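Local coordinates for protein gamma-glutamyltranspeptidase (Ggt) (Helicobacter pylori 26695, PDB 5BPK) that probably cleaves the gamma-glutamyl bond of glutathione and related compounds, transferring the glutamyl group to water or an acceptor, as an N-terminal nucleophile hydrolase, at residues 5-10 / 86-91; 101-106 / 121-126; 130-135 / 156-161. All coordinates share one frame; numbering follows the deposited sequence. Where two conformers were deposited one is given.

Interaction 1. Residues 5-10 / 86-91; sequences SVADRW and FLVVGS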
loop_
_atom_site.group_PDB
_atom_site.type_symbol
_atom_site.label_atom_id
_atom_site.label_comp_id
_atom_site.label_asym_id
_atom_site.label_seq_id
_atom_site.Cartn_x
_atom_site.Cartn_y
_atom_site.Cartn_z
ATOM N N SER B 5 5.641 8.930 -2.872
ATOM C CA SER B 5 5.296 10.169 -2.220
ATOM C C SER B 5 5.804 11.329 -3.064
ATOM O O SER B 5 6.962 11.310 -3.515
ATOM C CB SER B 5 5.934 10.227 -0.829
ATOM O OG SER B 5 5.382 9.247 0.057
ATOM N N VAL B 6 4.962 12.348 -3.234
ATOM C CA VAL B 6 5.310 13.512 -4.034
ATOM C C VAL B 6 4.856 14.785 -3.322
ATOM O O VAL B 6 3.751 14.846 -2.796
ATOM C CB VAL B 6 4.650 13.490 -5.450
ATOM C CG1 VAL B 6 5.235 14.593 -6.326
ATOM C CG2 VAL B 6 4.801 12.109 -6.131
ATOM N N ALA B 7 5.706 15.804 -3.338
ATOM C CA ALA B 7 5.326 17.130 -2.847
ATOM C C ALA B 7 5.945 18.180 -3.755
ATOM O O ALA B 7 7.140 18.081 -4.073
ATOM C CB ALA B 7 5.768 17.324 -1.406
ATOM N N ASP B 8 5.129 19.148 -4.190
ATOM C CA ASP B 8 5.574 20.182 -5.126
ATOM C C ASP B 8 5.773 21.546 -4.446
ATOM O O ASP B 8 5.552 21.692 -3.246
ATOM C CB ASP B 8 4.663 20.259 -6.368
ATOM C CG ASP B 8 3.261 20.768 -6.076
ATOM O OD1 ASP B 8 3.051 21.537 -5.112
ATOM O OD2 ASP B 8 2.358 20.402 -6.858
ATOM N N ARG B 9 6.213 22.536 -5.217
ATOM C CA ARG B 9 6.562 23.843 -4.657
ATOM C C ARG B 9 5.350 24.667 -4.227
ATOM O O ARG B 9 5.484 25.599 -3.427
ATOM C CB ARG B 9 7.399 24.638 -5.664
ATOM C CG ARG B 9 6.646 25.080 -6.909
ATOM C CD ARG B 9 7.616 25.417 -8.035
ATOM N NE ARG B 9 8.491 26.550 -7.716
ATOM C CZ ARG B 9 9.393 27.040 -8.560
ATOM N NH1 ARG B 9 10.156 28.068 -8.211
ATOM N NH2 ARG B 9 9.528 26.501 -9.762
ATOM N N TRP B 10 4.172 24.322 -4.744
ATOM C CA TRP B 10 2.963 25.100 -4.479
ATOM C C TRP B 10 2.221 24.680 -3.224
ATOM O O TRP B 10 1.342 25.395 -2.758
ATOM C CB TRP B 10 2.024 25.067 -5.687
ATOM C CG TRP B 10 2.672 25.662 -6.902
ATOM C CD1 TRP B 10 2.865 26.989 -7.157
ATOM C CD2 TRP B 10 3.266 24.956 -7.994
ATOM N NE1 TRP B 10 3.508 27.155 -8.359
ATOM C CE2 TRP B 10 3.762 25.921 -8.897
ATOM C CE3 TRP B 10 3.402 23.602 -8.316
ATOM C CZ2 TRP B 10 4.396 25.570 -10.083
ATOM C CZ3 TRP B 10 4.029 23.256 -9.493
ATOM C CH2 TRP B 10 4.517 24.227 -10.364
ATOM N N PHE B 86 3.419 18.686 6.067
ATOM C CA PHE B 86 4.536 18.418 6.974
ATOM C C PHE B 86 5.202 17.077 6.634
ATOM O O PHE B 86 6.427 17.009 6.503
ATOM C CB PHE B 86 4.045 18.459 8.432
ATOM C CG PHE B 86 5.106 18.133 9.454
ATOM C CD1 PHE B 86 6.224 18.940 9.599
ATOM C CD2 PHE B 86 4.966 17.037 10.303
ATOM C CE1 PHE B 86 7.195 18.653 10.557
ATOM C CE2 PHE B 86 5.931 16.735 11.255
ATOM C CZ PHE B 86 7.052 17.548 11.383
ATOM N N LEU B 87 4.403 16.014 6.515
ATOM C CA LEU B 87 4.902 14.701 6.095
ATOM C C LEU B 87 4.046 14.081 5.001
ATOM O O LEU B 87 2.826 14.232 5.000
ATOM C CB LEU B 87 4.940 13.724 7.276
ATOM C CG LEU B 87 5.832 14.080 8.471
ATOM C CD1 LEU B 87 5.533 13.172 9.678
ATOM C CD2 LEU B 87 7.318 14.002 8.082
ATOM N N VAL B 88 4.701 13.385 4.073
ATOM C CA VAL B 88 4.047 12.531 3.087
ATOM C C VAL B 88 4.661 11.149 3.274
ATOM O O VAL B 88 5.876 10.976 3.151
ATOM C CB VAL B 88 4.253 13.047 1.648
ATOM C CG1 VAL B 88 3.320 12.306 0.663
ATOM C CG2 VAL B 88 4.034 14.559 1.590
ATOM N N VAL B 89 3.837 10.170 3.621
ATOM C CA VAL B 89 4.358 8.886 4.055
ATOM C C VAL B 89 3.427 7.726 3.695
ATOM O O VAL B 89 2.221 7.887 3.575
ATOM C CB VAL B 89 4.657 8.928 5.570
ATOM C CG1 VAL B 89 3.390 9.157 6.353
ATOM C CG2 VAL B 89 5.406 7.686 6.036
ATOM N N GLY B 90 4.022 6.558 3.510
ATOM C CA GLY B 90 3.291 5.331 3.239
ATOM C C GLY B 90 4.272 4.192 3.062
ATOM O O GLY B 90 5.492 4.411 3.060
ATOM N N SER B 91 3.740 2.977 2.933
ATOM C CA SER B 91 4.550 1.776 2.820
ATOM C C SER B 91 3.742 0.603 2.312
ATOM O O SER B 91 2.521 0.568 2.503
ATOM C CB SER B 91 5.092 1.387 4.204
ATOM O OG SER B 91 5.954 0.263 4.150
#
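Ser5 and Val88 touch side chain to side chain between strands 5-8 and 86-89, which belong to different sheets. The contact is almost wholly van der Waals: Val88 CG1 sits 3.7 Å from Ser5 CB and equally near Ser5 OG. Val88 CG1 stands anti to its own backbone N (chi1 -168°), which sets it against the serine, while CG2 is left to approach the methyl of Ala7, 4.4 Å from Ala7 CB. The side chains of Val6 and Val89 point away from this seam.

No hydrogen bond crosses between the segments. Ser5 OG lies 3.6 Å from Val88 O, but this buried hydroxyl has its polar partners in Asn165 O and His3 NE2. Backbone bonds likewise serve each sheet separately: Val6 pairs with Val14, and Val88 with Ile167. Ser5, Val6 and Ala7 also pair in an antiparallel ladder with a strand of the other Ggt chain, which carries their sheet across the interface.

The short strand segments run roughly antiparallel, at 146°, with their axes 6.9 Å apart at closest approach. The short side chains of Ser5, Ala7 and Val88 occupy this seam, consistent with the stacked sheets at the centre of the alpha-beta-beta-alpha sandwich of Ntn-hydrolases.

Interaction 2. Residues 101-106 / 121-126; sequences VLQVIS and APRFHM. With EDO (1,2-ethanediol), chain R; EDO (1,2-ethanediol), chain V.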
loop_
_atom_site.group_PDB
_atom_site.type_symbol
_atom_site.label_atom_id
_atom_site.label_comp_id
_atom_site.label_asym_id
_atom_site.label_seq_id
_atom_site.Cartn_x
_atom_site.Cartn_y
_atom_site.Cartn_z
ATOM N N VAL B 101 3.793 2.680 9.173
ATOM C CA VAL B 101 3.523 4.102 8.946
ATOM C C VAL B 101 3.399 4.860 10.290
ATOM O O VAL B 101 3.936 5.954 10.445
ATOM C CB VAL B 101 2.281 4.302 8.034
ATOM C CG1 VAL B 101 1.872 5.763 7.978
ATOM C CG2 VAL B 101 2.570 3.772 6.610
ATOM N N LEU B 102 2.700 4.254 11.253
ATOM C CA LEU B 102 2.578 4.791 12.615
ATOM C C LEU B 102 3.944 5.122 13.218
ATOM O O LEU B 102 4.144 6.183 13.802
ATOM C CB LEU B 102 1.848 3.749 13.500
ATOM C CG LEU B 102 1.658 3.847 15.016
ATOM C CD1 LEU B 102 2.914 3.591 15.796
ATOM C CD2 LEU B 102 1.047 5.176 15.371
ATOM N N GLN B 103 4.883 4.196 13.069
ATOM C CA GLN B 103 6.187 4.335 13.686
ATOM C C GLN B 103 6.983 5.478 13.062
ATOM O O GLN B 103 7.607 6.263 13.782
ATOM C CB GLN B 103 6.940 2.991 13.660
ATOM C CG GLN B 103 6.380 2.023 14.697
ATOM C CD GLN B 103 6.900 0.611 14.573
ATOM O OE1 GLN B 103 7.897 0.244 15.224
ATOM N NE2 GLN B 103 6.242 -0.200 13.728
ATOM N N VAL B 104 6.932 5.603 11.739
ATOM C CA VAL B 104 7.646 6.689 11.059
ATOM C C VAL B 104 7.111 8.039 11.531
ATOM O O VAL B 104 7.878 8.944 11.884
ATOM C CB VAL B 104 7.568 6.567 9.522
ATOM C CG1 VAL B 104 8.178 7.798 8.837
ATOM C CG2 VAL B 104 8.263 5.291 9.057
ATOM N N ILE B 105 5.787 8.161 11.566
ATOM C CA ILE B 105 5.160 9.394 12.020
ATOM C C ILE B 105 5.524 9.737 13.474
ATOM O O ILE B 105 5.878 10.880 13.780
ATOM C CB ILE B 105 3.624 9.348 11.850
ATOM C CG1 ILE B 105 3.268 9.283 10.363
ATOM C CG2 ILE B 105 2.980 10.570 12.520
ATOM C CD1 ILE B 105 1.799 9.062 10.086
ATOM N N SER B 106 5.424 8.752 14.358
ATOM C CA SER B 106 5.774 8.923 15.764
ATOM C C SER B 106 7.244 9.285 15.918
ATOM O O SER B 106 7.592 10.127 16.740
ATOM C CB SER B 106 5.468 7.637 16.540
ATOM O OG SER B 106 5.946 7.682 17.877
ATOM N N ALA B 121 14.966 3.710 11.369
ATOM C CA ALA B 121 14.810 3.195 12.740
ATOM C C ALA B 121 14.133 1.823 12.748
ATOM O O ALA B 121 13.139 1.615 12.030
ATOM C CB ALA B 121 14.017 4.167 13.595
ATOM N N PRO B 122 14.672 0.882 13.544
ATOM C CA PRO B 122 14.043 -0.431 13.633
ATOM C C PRO B 122 12.571 -0.364 14.038
ATOM O O PRO B 122 12.180 0.523 14.794
ATOM C CB PRO B 122 14.864 -1.130 14.716
ATOM C CG PRO B 122 16.247 -0.578 14.496
ATOM C CD PRO B 122 15.993 0.892 14.209
ATOM N N ARG B 123 11.789 -1.310 13.521
ATOM C CA ARG B 123 10.337 -1.340 13.668
ATOM C C ARG B 123 9.898 -2.581 14.431
ATOM O O ARG B 123 10.543 -3.625 14.331
ATOM C CB ARG B 123 9.680 -1.355 12.287
ATOM C CG ARG B 123 9.795 -0.030 11.573
ATOM C CD ARG B 123 9.479 -0.147 10.054
ATOM N NE ARG B 123 9.936 1.079 9.400
ATOM C CZ ARG B 123 10.145 1.246 8.106
ATOM N NH1 ARG B 123 9.963 0.258 7.241
ATOM N NH2 ARG B 123 10.575 2.424 7.680
ATOM N N PHE B 124 8.810 -2.453 15.195
ATOM C CA PHE B 124 8.155 -3.599 15.843
ATOM C C PHE B 124 6.728 -3.689 15.324
ATOM O O PHE B 124 6.251 -2.794 14.638
ATOM C CB PHE B 124 8.175 -3.503 17.381
ATOM C CG PHE B 124 7.446 -2.312 17.928
ATOM C CD1 PHE B 124 6.090 -2.381 18.242
ATOM C CD2 PHE B 124 8.109 -1.113 18.099
ATOM C CE1 PHE B 124 5.422 -1.265 18.729
ATOM C CE2 PHE B 124 7.449 0.004 18.565
ATOM C CZ PHE B 124 6.099 -0.063 18.881
ATOM N N HIS B 125 6.051 -4.784 15.641
ATOM C CA HIS B 125 4.718 -5.025 15.107
ATOM C C HIS B 125 3.941 -5.985 15.993
ATOM O O HIS B 125 4.464 -7.008 16.422
ATOM C CB HIS B 125 4.865 -5.570 13.678
ATOM C CG HIS B 125 3.587 -6.003 13.035
ATOM N ND1 HIS B 125 2.643 -5.115 12.568
ATOM C CD2 HIS B 125 3.113 -7.243 12.751
ATOM C CE1 HIS B 125 1.638 -5.788 12.035
ATOM N NE2 HIS B 125 1.901 -7.081 12.123
ATOM N N MET B 126 2.686 -5.632 16.237
ATOM C CA MET B 126 1.711 -6.483 16.904
ATOM C C MET B 126 0.414 -6.399 16.107
ATOM O O MET B 126 -0.087 -5.310 15.874
ATOM C CB MET B 126 1.521 -6.001 18.350
ATOM C CG MET B 126 0.258 -6.458 19.070
ATOM S SD MET B 126 0.062 -8.229 19.264
ATOM C CE MET B 126 1.296 -8.587 20.536
HETATM C C1 EDO R . 12.193 -2.172 17.310
HETATM O O1 EDO R . 11.613 -1.933 18.600
HETATM C C2 EDO R . 12.332 -3.679 17.067
HETATM O O2 EDO R . 12.859 -4.000 15.760
HETATM C C1 EDO V . 5.883 4.607 19.459
HETATM O O1 EDO V . 6.677 5.117 18.377
HETATM C C2 EDO V . 6.570 3.454 20.183
HETATM O O2 EDO V . 7.683 3.965 20.911
HETATM O O HOH W 1 9.660 1.815 16.527
#
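The ring of Phe124 receives the amide end of Gln103 over one face: Gln103 CD is 4.0 Å above the ring plane, displaced toward the rim, and OE1 comes within 3.2 Å of Phe124 CD2. Amide and ring planes are 51° apart. C2 of one 1,2-ethanediol, probably from the crystallisation liquor, lies at the ring edge near its plane.

The same amide grips the backbone of Phe124 twice. Phe124 N donates to Gln103 OE1 (2.8 Å), in the carbonyl plane and on a lone pair, in a nearly straight bond of 167°. Gln103 NE2 returns a more bent bond to Phe124 O at 2.7 Å, with the oxygen tilted out of the amide plane. NE2 also donates to Thr99 O, and a water lies 2.7 Å from Gln103 OE1, so both ends of this buried amide have further partners and its rotation is fixed.

Beside it, Val104 CG2 packs 3.9 Å from Arg123 NH2, whose guanidinium is held through NH1 by Met161 O and Asp183. Gln103 thus ties helix 96-109 to the irregular chain leading from helix 115-120 toward strand 133-135, while Val101, Val104 and Ile105 carry the helix against Val89 of strand 84-89.

Interaction 3. Residues 130-135 / 156-161; sequences PDELRI and VTKPVM. With EDO (1,2-ethanediol), chain C.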
loop_
_atom_site.group_PDB
_atom_site.type_symbol
_atom_site.label_atom_id
_atom_site.label_comp_id
_atom_site.label_asym_id
_atom_site.label_seq_id
_atom_site.Cartn_x
_atom_site.Cartn_y
_atom_site.Cartn_z
ATOM N N PRO B 130 -1.102 -13.417 14.693
ATOM C CA PRO B 130 -0.620 -14.156 15.843
ATOM C C PRO B 130 -0.324 -13.242 17.022
ATOM O O PRO B 130 -0.049 -12.047 16.838
ATOM C CB PRO B 130 0.671 -14.813 15.336
ATOM C CG PRO B 130 1.106 -13.998 14.203
ATOM C CD PRO B 130 -0.124 -13.400 13.595
ATOM N N ASP B 131 -0.402 -13.810 18.221
ATOM C CA ASP B 131 -0.161 -13.063 19.449
ATOM C C ASP B 131 1.338 -13.090 19.729
ATOM O O ASP B 131 1.852 -13.913 20.500
ATOM C CB ASP B 131 -1.000 -13.628 20.608
ATOM C CG ASP B 131 -0.873 -12.815 21.881
ATOM O OD1 ASP B 131 -0.041 -11.875 21.935
ATOM O OD2 ASP B 131 -1.609 -13.112 22.844
ATOM N N GLU B 132 2.022 -12.172 19.065
ATOM C CA GLU B 132 3.485 -12.080 19.115
ATOM C C GLU B 132 3.907 -10.632 18.903
ATOM O O GLU B 132 3.216 -9.866 18.230
ATOM C CB GLU B 132 4.120 -12.972 18.043
ATOM C CG GLU B 132 3.917 -12.497 16.607
ATOM C CD GLU B 132 4.431 -13.462 15.546
ATOM O OE1 GLU B 132 4.617 -14.676 15.837
ATOM O OE2 GLU B 132 4.627 -12.999 14.392
ATOM N N LEU B 133 5.041 -10.263 19.486
ATOM C CA LEU B 133 5.644 -8.959 19.205
ATOM C C LEU B 133 6.765 -9.209 18.207
ATOM O O LEU B 133 7.820 -9.753 18.549
ATOM C CB LEU B 133 6.163 -8.279 20.483
ATOM C CG LEU B 133 6.715 -6.846 20.319
ATOM C CD1 LEU B 133 5.616 -5.864 19.846
ATOM C CD2 LEU B 133 7.298 -6.394 21.661
ATOM N N ARG B 134 6.511 -8.833 16.961
ATOM C CA ARG B 134 7.455 -9.032 15.879
ATOM C C ARG B 134 8.462 -7.888 15.875
ATOM O O ARG B 134 8.077 -6.716 15.933
ATOM C CB ARG B 134 6.697 -9.104 14.550
ATOM C CG ARG B 134 7.561 -9.046 13.323
ATOM C CD ARG B 134 6.773 -9.242 12.067
ATOM N NE ARG B 134 7.667 -9.253 10.913
ATOM C CZ ARG B 134 7.363 -9.726 9.707
ATOM N NH1 ARG B 134 6.155 -10.224 9.464
ATOM N NH2 ARG B 134 8.276 -9.701 8.732
ATOM N N ILE B 135 9.743 -8.246 15.817
ATOM C CA ILE B 135 10.836 -7.278 15.753
ATOM C C ILE B 135 11.772 -7.576 14.574
ATOM O O ILE B 135 11.652 -8.622 13.916
ATOM C CB ILE B 135 11.613 -7.229 17.103
ATOM C CG1 ILE B 135 12.359 -8.538 17.379
ATOM C CG2 ILE B 135 10.649 -6.925 18.233
ATOM C CD1 ILE B 135 13.460 -8.398 18.391
ATOM N N VAL B 156 9.490 -12.239 18.636
ATOM C CA VAL B 156 9.969 -13.026 17.507
ATOM C C VAL B 156 10.683 -12.105 16.515
ATOM O O VAL B 156 10.165 -11.045 16.144
ATOM C CB VAL B 156 8.829 -13.790 16.797
ATOM C CG1 VAL B 156 8.143 -14.731 17.779
ATOM C CG2 VAL B 156 7.806 -12.856 16.188
ATOM N N THR B 157 11.881 -12.510 16.107
ATOM C CA THR B 157 12.641 -11.755 15.126
ATOM C C THR B 157 12.326 -12.333 13.751
ATOM O O THR B 157 12.518 -13.532 13.513
ATOM C CB THR B 157 14.158 -11.818 15.413
ATOM O OG1 THR B 157 14.422 -11.368 16.753
ATOM C CG2 THR B 157 14.933 -10.978 14.395
ATOM N N LYS B 158 11.836 -11.470 12.863
ATOM C CA LYS B 158 11.407 -11.837 11.527
ATOM C C LYS B 158 12.012 -10.878 10.501
ATOM O O LYS B 158 12.655 -9.899 10.873
ATOM C CB LYS B 158 9.876 -11.848 11.452
ATOM C CG LYS B 158 9.256 -13.065 12.124
ATOM C CD LYS B 158 7.736 -13.083 12.001
ATOM C CE LYS B 158 7.159 -14.431 12.410
ATOM N NZ LYS B 158 5.667 -14.428 12.375
ATOM N N PRO B 159 11.820 -11.158 9.201
ATOM C CA PRO B 159 12.415 -10.282 8.188
ATOM C C PRO B 159 11.984 -8.828 8.314
ATOM O O PRO B 159 10.941 -8.540 8.888
ATOM C CB PRO B 159 11.939 -10.902 6.873
ATOM C CG PRO B 159 11.795 -12.372 7.200
ATOM C CD PRO B 159 11.306 -12.409 8.613
ATOM N N VAL B 160 12.782 -7.919 7.764
ATOM C CA VAL B 160 12.469 -6.507 7.858
ATOM C C VAL B 160 11.093 -6.203 7.275
ATOM O O VAL B 160 10.650 -6.823 6.294
ATOM C CB VAL B 160 13.571 -5.592 7.231
ATOM C CG1 VAL B 160 14.832 -5.661 8.044
ATOM C CG2 VAL B 160 13.809 -5.906 5.745
ATOM N N MET B 161 10.459 -5.196 7.867
ATOM C CA MET B 161 9.094 -4.827 7.585
ATOM C C MET B 161 9.039 -3.487 6.877
ATOM O O MET B 161 9.499 -2.493 7.420
ATOM C CB MET B 161 8.336 -4.691 8.897
ATOM C CG MET B 161 8.076 -5.988 9.608
ATOM S SD MET B 161 7.186 -5.744 11.145
ATOM C CE MET B 161 8.505 -5.124 12.213
HETATM C C1 EDO C . 15.983 -9.477 6.607
HETATM O O1 EDO C . 14.666 -9.150 6.180
HETATM C C2 EDO C . 16.067 -9.219 8.101
HETATM O O2 EDO C . 17.306 -9.688 8.631
HETATM O O HOH W 2 4.443 -16.745 13.935
HETATM O O HOH W 3 10.238 -8.090 11.475
#
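Arg134 reaches between Lys158 and Met161 to Pro159 O, its guanidinium packed on both faces: Lys158 CB lies over one, 3.5 Å from Arg134 NE, and Met161 CG over the opposite one. Arg134 CG is anti to its backbone N (chi1 169°), and with the chain extended from there to NE the group reaches that far. The arginine and methionine side chains slide past each other in opposite directions, with Met161 SD against Arg134 CD at 3.6 Å, whereas Lys158 crosses the arginine at about a right angle.

At the guanidinium edge, NH2 donates to Pro159 O (2.9 Å, 169°). The acceptor lies in the guanidinium plane, although the donor is tilted 32° from the carbonyl plane. A water accepts from Arg134 NE and lies near Ile135 O and Pro159 O as well.

The backbone bonds are those of a parallel pair: Val156 N to Leu133 O, Ile135 N to Val156 O (2.8 Å), and Lys158 N to Ile135 O. With helix 142-151 between them, strands 133-135 and 155-157 form a beta-alpha-beta unit. Arg134 and Val156 project from one face of this small sheet; Ile135 and Thr157 project from the other, where Ile135 CD1 packs 3.5 Å from Thr157 OG1.

Lys158 NZ makes a salt bridge of 2.7 Å to Glu132 OE2, which uses its syn lone pair. A water bridges Lys158 NZ and Glu132 OE1, so the ammonium reaches OE2 directly and OE1 through the water. Val156 CG2 packs against Glu132 CD at 3.5 Å. Before the strand, Asp131 pairs with Arg320 of the other Ggt chain.

The three contacts follow one another along the chain. Interactions 1 and 2, centres 18 Å apart, touch where helix 96-109, which carries 101-106, follows strand 84-89: Val89 CG2 packs on Val104 CG1 at 3.9 Å, and Val101 CG2 lies against Gly90. Interactions 2 and 3 are closer, centres 12 Å apart, and are probably hydrogen-bonded from Arg134 N to His125 O (2.8 Å); His125 CB also packs on Met161 SD at 3.4 Å. Interactions 1 and 3 lie on opposite sides of the chain's centre, their own centres 29 Å apart. None touches the bound acivicin-type ligand: the side chains of Val89, Arg123 and Met161 stay about 13, 12 and 11 Å from it.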